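Local coordinates for protein O-succinylhomoserine sulfhydrylase (Mycobacterium tuberculosis, PDB 3NDN) that probably catalyses the pyridoxal-phosphate-dependent formation of L-homocysteine from O-succinyl-L-homoserine and hydrogen sulfide, a step of methionine biosynthesis, at residues T111-L116 and V135-I140. Sequence-based numbering, arbitrary orientation.
Sequences TSLGAL and VVCSEI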
# COMPACT_ATOMS: atom_id res chain seq x y z
N THR A 111 -26.90 -1.23 -6.27
CA THR A 111 -27.34 -1.65 -4.94
C THR A 111 -28.41 -0.70 -4.35
O THR A 111 -29.36 -1.17 -3.71
CB THR A 111 -26.15 -1.89 -3.97
OG1 THR A 111 -25.30 -2.91 -4.52
CG2 THR A 111 -26.61 -2.32 -2.59
N SER A 112 -28.29 0.60 -4.60
CA SER A 112 -29.26 1.57 -4.06
C SER A 112 -30.65 1.35 -4.69
O SER A 112 -31.67 1.32 -3.97
CB SER A 112 -28.79 3.02 -4.23
OG SER A 112 -28.75 3.41 -5.59
N LEU A 113 -30.66 1.20 -6.01
CA LEU A 113 -31.89 0.91 -6.77
C LEU A 113 -32.46 -0.47 -6.48
O LEU A 113 -33.69 -0.62 -6.34
CB LEU A 113 -31.67 1.11 -8.27
CG LEU A 113 -31.42 2.54 -8.74
CD1 LEU A 113 -30.99 2.55 -10.21
CD2 LEU A 113 -32.67 3.42 -8.54
N GLY A 114 -31.58 -1.48 -6.39
CA GLY A 114 -31.99 -2.84 -6.06
C GLY A 114 -32.61 -2.94 -4.67
O GLY A 114 -33.49 -3.76 -4.42
N ALA A 115 -32.14 -2.09 -3.76
CA ALA A 115 -32.69 -2.00 -2.41
C ALA A 115 -34.15 -1.54 -2.38
O ALA A 115 -34.87 -1.84 -1.43
CB ALA A 115 -31.84 -1.03 -1.59
N LEU A 116 -34.55 -0.78 -3.40
CA LEU A 116 -35.91 -0.20 -3.48
C LEU A 116 -36.83 -1.01 -4.41
O LEU A 116 -38.07 -0.83 -4.38
CB LEU A 116 -35.84 1.26 -3.98
CG LEU A 116 -35.13 2.32 -3.10
CD1 LEU A 116 -34.89 3.60 -3.90
CD2 LEU A 116 -35.95 2.62 -1.84
N VAL A 135 -27.93 1.06 -18.86
CA VAL A 135 -27.99 -0.42 -18.98
C VAL A 135 -28.63 -1.05 -17.74
O VAL A 135 -29.44 -1.98 -17.87
CB VAL A 135 -26.59 -1.05 -19.24
CG1 VAL A 135 -26.66 -2.58 -19.18
CG2 VAL A 135 -26.00 -0.59 -20.56
N VAL A 136 -28.30 -0.54 -16.56
CA VAL A 136 -28.89 -0.99 -15.29
C VAL A 136 -30.42 -0.76 -15.29
O VAL A 136 -31.19 -1.65 -14.92
CB VAL A 136 -28.24 -0.28 -14.04
CG1 VAL A 136 -29.11 -0.44 -12.79
CG2 VAL A 136 -26.83 -0.81 -13.77
N CYS A 137 -30.86 0.42 -15.74
CA CYS A 137 -32.28 0.79 -15.69
C CYS A 137 -33.13 0.14 -16.80
O CYS A 137 -34.31 -0.18 -16.58
CB CYS A 137 -32.45 2.31 -15.70
SG CYS A 137 -31.84 3.22 -14.21
N SER A 138 -32.54 -0.04 -17.98
CA SER A 138 -33.29 -0.52 -19.15
C SER A 138 -33.23 -2.04 -19.35
O SER A 138 -34.18 -2.62 -19.90
CB SER A 138 -32.84 0.20 -20.43
OG SER A 138 -31.54 -0.22 -20.82
N GLU A 139 -32.13 -2.68 -18.93
CA GLU A 139 -31.92 -4.11 -19.22
C GLU A 139 -31.77 -5.02 -18.00
O GLU A 139 -32.43 -6.07 -17.92
CB GLU A 139 -30.73 -4.31 -20.16
CG GLU A 139 -30.86 -3.63 -21.53
CD GLU A 139 -29.59 -3.75 -22.37
OE1 GLU A 139 -28.83 -4.72 -22.19
OE2 GLU A 139 -29.34 -2.87 -23.22
N ILE A 140 -30.87 -4.66 -17.07
CA ILE A 140 -30.55 -5.56 -15.95
C ILE A 140 -31.70 -5.69 -14.94
O ILE A 140 -32.06 -6.81 -14.57
CB ILE A 140 -29.21 -5.17 -15.26
CG1 ILE A 140 -28.04 -5.35 -16.25
CG2 ILE A 140 -28.98 -6.02 -13.98
CD1 ILE A 140 -26.66 -4.85 -15.74
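Leu113 pushes one methyl, CD1, into the corner between Cys137 and Val136, two consecutive residues of the facing helix. The nearer partner is sulfur: Leu113 CD1 lies 4.1 Å from Cys137 SG. Val136 CG1 sits a little further from Leu113 CD1, at 4.4 Å. Leu113 reaches across because CG stands anti to its own carbonyl carbon (chi1 -68°), on a CB directed at the other helix. Cys137 has the same first torsion, which swings SG round to meet the leucine, although its CB does not head straight for it. Leu113 CA and Cys137 CA are 8.9 Å apart, and side chains alone bridge the gap. The contact joins helices 105-114 and 131-143, both in one helical layer of the alpha/beta/alpha sandwich of the PLP-dependent transferase fold. Phe171 on strand 169-173 touches both Leu113 and Cys137, and Cys137 also rests on Phe150 of strand 147-151. From Val136 to Ile140 the helix widens into a pi-type turn, where Val135 O takes both Glu139 N and Ile140 N. From a second subunit, His257 packs on Val136. With no hydrogen bond or charge pair, shape and exclusion of water hold the segments here, and nothing directional fixes their relative rotation.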